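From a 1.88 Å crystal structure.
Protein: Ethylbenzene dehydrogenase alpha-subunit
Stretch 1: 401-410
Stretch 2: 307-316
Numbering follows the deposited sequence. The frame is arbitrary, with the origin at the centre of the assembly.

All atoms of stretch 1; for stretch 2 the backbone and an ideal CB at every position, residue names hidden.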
# COMPACT_ATOMS: atom_id res chain seq x y z
N VAL A 401 -13.11 -21.52 -37.48
CA VAL A 401 -12.97 -20.28 -36.79
C VAL A 401 -11.62 -19.67 -37.13
O VAL A 401 -11.53 -18.47 -37.40
CB VAL A 401 -13.06 -20.46 -35.27
CG1 VAL A 401 -12.63 -19.16 -34.56
CG2 VAL A 401 -14.49 -20.90 -34.89
N PHE A 402 -10.58 -20.51 -37.11
CA PHE A 402 -9.22 -20.09 -37.47
C PHE A 402 -9.14 -19.34 -38.81
O PHE A 402 -8.42 -18.32 -38.92
CB PHE A 402 -8.29 -21.30 -37.52
CG PHE A 402 -6.84 -20.94 -37.70
CD1 PHE A 402 -6.05 -20.64 -36.60
CD2 PHE A 402 -6.26 -20.89 -38.97
CE1 PHE A 402 -4.71 -20.32 -36.74
CE2 PHE A 402 -4.91 -20.56 -39.11
CZ PHE A 402 -4.15 -20.29 -38.00
N GLU A 403 -9.83 -19.87 -39.82
CA GLU A 403 -9.86 -19.25 -41.15
C GLU A 403 -10.55 -17.89 -41.09
O GLU A 403 -10.09 -16.93 -41.74
CB GLU A 403 -10.51 -20.18 -42.17
CG GLU A 403 -10.52 -19.62 -43.59
CD GLU A 403 -9.16 -19.60 -44.30
OE1 GLU A 403 -8.19 -20.25 -43.86
OE2 GLU A 403 -9.09 -18.92 -45.35
N GLY A 404 -11.62 -17.77 -40.30
CA GLY A 404 -12.23 -16.47 -40.06
C GLY A 404 -11.26 -15.54 -39.35
O GLY A 404 -11.10 -14.37 -39.68
N LEU A 405 -10.60 -16.06 -38.34
CA LEU A 405 -9.63 -15.28 -37.63
C LEU A 405 -8.50 -14.77 -38.50
O LEU A 405 -8.02 -13.63 -38.29
CB LEU A 405 -9.07 -16.10 -36.50
CG LEU A 405 -8.15 -15.38 -35.54
CD1 LEU A 405 -8.85 -14.22 -34.80
CD2 LEU A 405 -7.65 -16.44 -34.54
N ARG A 406 -8.00 -15.61 -39.41
CA ARG A 406 -6.97 -15.18 -40.35
C ARG A 406 -7.44 -13.94 -41.10
O ARG A 406 -6.68 -13.00 -41.24
CB ARG A 406 -6.64 -16.25 -41.40
CG ARG A 406 -5.89 -17.44 -40.85
CD ARG A 406 -5.74 -18.45 -41.91
NE ARG A 406 -4.54 -18.22 -42.69
CZ ARG A 406 -4.34 -18.66 -43.93
NH1 ARG A 406 -5.27 -19.33 -44.61
NH2 ARG A 406 -3.18 -18.40 -44.51
N GLU A 407 -8.67 -13.95 -41.59
CA GLU A 407 -9.24 -12.78 -42.26
C GLU A 407 -9.27 -11.57 -41.31
O GLU A 407 -8.84 -10.47 -41.64
CB GLU A 407 -10.64 -13.12 -42.81
CG GLU A 407 -11.46 -11.95 -43.36
CD GLU A 407 -12.89 -12.36 -43.83
OE1 GLU A 407 -13.90 -12.01 -43.14
OE2 GLU A 407 -13.02 -13.03 -44.89
N HIS A 408 -9.80 -11.79 -40.12
CA HIS A 408 -10.07 -10.75 -39.16
C HIS A 408 -8.75 -10.08 -38.73
O HIS A 408 -8.69 -8.86 -38.58
CB HIS A 408 -10.77 -11.41 -37.98
CG HIS A 408 -10.96 -10.53 -36.79
ND1 HIS A 408 -11.75 -9.41 -36.82
CD2 HIS A 408 -10.52 -10.65 -35.52
CE1 HIS A 408 -11.75 -8.85 -35.63
NE2 HIS A 408 -11.03 -9.59 -34.81
N LEU A 409 -7.71 -10.89 -38.57
CA LEU A 409 -6.42 -10.39 -38.11
C LEU A 409 -5.71 -9.61 -39.22
O LEU A 409 -4.66 -9.00 -38.95
CB LEU A 409 -5.52 -11.54 -37.62
CG LEU A 409 -5.93 -12.13 -36.27
CD1 LEU A 409 -5.10 -13.36 -35.95
CD2 LEU A 409 -5.83 -11.09 -35.12
N LYS A 410 -6.25 -9.58 -40.44
CA LYS A 410 -5.72 -8.66 -41.45
C LYS A 410 -5.80 -7.17 -41.02
O LYS A 410 -5.08 -6.32 -41.54
CB LYS A 410 -6.38 -8.89 -42.80
CG LYS A 410 -5.95 -10.24 -43.37
CD LYS A 410 -6.48 -10.50 -44.76
CE LYS A 410 -5.99 -11.86 -45.25
NZ LYS A 410 -6.63 -12.21 -46.56
N UNK A 307 -2.73 -7.52 -28.35
CA UNK A 307 -2.72 -8.97 -28.29
C UNK A 307 -3.16 -9.59 -29.60
O UNK A 307 -2.63 -10.63 -29.99
CB UNK A 307 -3.62 -9.46 -27.15
N UNK A 308 -4.03 -8.93 -30.33
CA UNK A 308 -4.38 -9.43 -31.64
C UNK A 308 -3.16 -9.27 -32.60
O UNK A 308 -2.93 -10.09 -33.49
CB UNK A 308 -5.61 -8.69 -32.17
N UNK A 309 -2.42 -8.19 -32.45
CA UNK A 309 -1.18 -8.00 -33.22
C UNK A 309 -0.21 -9.14 -32.98
O UNK A 309 0.37 -9.70 -33.94
CB UNK A 309 -0.52 -6.67 -32.86
N UNK A 310 -0.08 -9.53 -31.72
CA UNK A 310 0.77 -10.67 -31.36
C UNK A 310 0.26 -11.95 -32.01
O UNK A 310 1.03 -12.77 -32.48
CB UNK A 310 0.83 -10.84 -29.84
N UNK A 311 -1.06 -12.15 -32.00
CA UNK A 311 -1.63 -13.34 -32.60
C UNK A 311 -1.42 -13.34 -34.09
O UNK A 311 -1.15 -14.39 -34.67
CB UNK A 311 -3.12 -13.45 -32.28
N UNK A 312 -1.56 -12.17 -34.72
CA UNK A 312 -1.35 -12.05 -36.14
C UNK A 312 0.08 -12.41 -36.49
O UNK A 312 0.33 -13.09 -37.48
CB UNK A 312 -1.68 -10.64 -36.62
N UNK A 313 1.01 -11.99 -35.65
CA UNK A 313 2.42 -12.33 -35.85
C UNK A 313 2.65 -13.84 -35.85
O UNK A 313 3.26 -14.39 -36.77
CB UNK A 313 3.28 -11.68 -34.76
N UNK A 314 2.14 -14.51 -34.81
CA UNK A 314 2.32 -15.93 -34.67
C UNK A 314 1.64 -16.69 -35.78
O UNK A 314 2.15 -17.72 -36.20
CB UNK A 314 1.80 -16.40 -33.31
N UNK A 315 0.50 -16.21 -36.24
CA UNK A 315 -0.17 -16.91 -37.34
C UNK A 315 0.59 -16.65 -38.64
O UNK A 315 0.97 -17.60 -39.33
CB UNK A 315 -1.63 -16.46 -37.47
N UNK A 316 0.85 -15.39 -38.96
CA UNK A 316 1.48 -15.04 -40.22
C UNK A 316 2.88 -15.67 -40.38
O UNK A 316 3.27 -16.08 -41.48
CB UNK A 316 1.58 -13.52 -40.33

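Stretch 2 is helical throughout and crosses the helix of stretch 1 at 112°, the axes approaching to 10.6 Å. What stretch 1 offers it is mostly hydrocarbon: L409, with F402, L405 and the aliphatic part of R406 beside it.

Position 307 has nothing of stretch 1 within 5.5 Å of its ideal CB, so this contact sets no preference. It is W307, whose carbonyl O accepts the backbone N of the residue at 311.

At position 308 CA-to-CB points toward stretch 1, and the ideal CB lies 3.8 Å from L409 CD2. A methyl group so near favours an apolar side chain, and alanine, valine, leucine or methionine would all be reasonable. The residue is L308; its CB packs 3.8 Å from L409 CD2, and the same methyl lies 3.5 Å from L308 O.

Position 309 points away and 310 is out of reach; they are G309, without a side chain, and L310, which makes no contact here.

Position 311 again points toward stretch 1, its ideal CB 4.2 Å from L409 CD1. The neighbouring methyl suits a small residue such as alanine, serine or cysteine, though larger apolar ones are not excluded. It is S311. Its CB stays 4.2 Å from L409 CD1, while OG turns back along its own helix to donate to W307 O at 3.0 Å.

Position 312 is where the CA atoms of the two stretches come closest, 312 CA lying 5.7 Å from L409 CA. The ideal CB is 4.1 Å from L409 CB, and the carbonyl of L409 is also nearby, so either an aliphatic chain or a longer polar one with an aliphatic stem would fit. The residue is Q312. It uses its stem: CG lies 3.3 Å from L409 O and 3.9 Å from L409 CB, and the amide forms no hydrogen bond to stretch 1.

Positions 313 and 314 are beyond the reach of stretch 1, which leaves the choice open; they are V313 and M314.

Position 315 points toward a hydrophobic recess, with F402 CZ 4.6 Å and L409 CD1 4.9 Å from its ideal CB. These gaps call for more than alanine: leucine, isoleucine or methionine would suit. I315 extends CD1 into the recess, 3.6 Å from L409 CD1, 3.8 Å from F402 CE1 and 4.1 Å from L405 CD2. Its other branch, CG2, lies 4.2 Å from R406 CG.

Position 316 points sideways with no neighbour near its CB, so polar residues are acceptable. It is D316, which makes no contact with stretch 1.

Stretch 2, residues 307-316: WLGLSQVMID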
# COMPACT_ATOMS: atom_id res chain seq x y z
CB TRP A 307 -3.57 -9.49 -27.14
CG TRP A 307 -2.99 -9.26 -25.85
CD1 TRP A 307 -3.38 -8.37 -24.94
CD2 TRP A 307 -1.86 -9.94 -25.30
NE1 TRP A 307 -2.59 -8.43 -23.84
CE2 TRP A 307 -1.64 -9.40 -24.03
CE3 TRP A 307 -1.03 -10.97 -25.75
CZ2 TRP A 307 -0.62 -9.84 -23.20
CZ3 TRP A 307 0.00 -11.40 -24.92
CH2 TRP A 307 0.18 -10.85 -23.66
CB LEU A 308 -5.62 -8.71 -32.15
CG LEU A 308 -6.90 -9.01 -31.35
CD1 LEU A 308 -8.07 -8.10 -31.76
CD2 LEU A 308 -7.30 -10.49 -31.53
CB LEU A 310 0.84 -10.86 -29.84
CG LEU A 310 2.05 -10.23 -29.12
CD1 LEU A 310 2.30 -8.75 -29.47
CD2 LEU A 310 1.98 -10.48 -27.61
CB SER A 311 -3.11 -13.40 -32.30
OG SER A 311 -3.33 -13.41 -30.91
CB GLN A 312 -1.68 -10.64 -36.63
CG GLN A 312 -1.81 -10.53 -38.15
CD GLN A 312 -0.50 -10.39 -38.92
OE1 GLN A 312 -0.48 -10.61 -40.14
NE2 GLN A 312 0.59 -10.05 -38.23
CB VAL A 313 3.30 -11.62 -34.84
CG1 VAL A 313 4.76 -12.20 -34.85
CG2 VAL A 313 3.32 -10.15 -35.12
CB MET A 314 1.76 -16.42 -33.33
CG MET A 314 2.46 -15.85 -32.13
SD MET A 314 1.94 -16.68 -30.60
CE MET A 314 0.59 -15.65 -30.11
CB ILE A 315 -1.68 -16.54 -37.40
CG1 ILE A 315 -2.38 -17.17 -36.18
CG2 ILE A 315 -2.33 -16.99 -38.74
CD1 ILE A 315 -3.81 -16.75 -36.00
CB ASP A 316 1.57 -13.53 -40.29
CG ASP A 316 1.91 -13.02 -41.67
OD1 ASP A 316 1.37 -13.55 -42.66
OD2 ASP A 316 2.70 -12.06 -41.75
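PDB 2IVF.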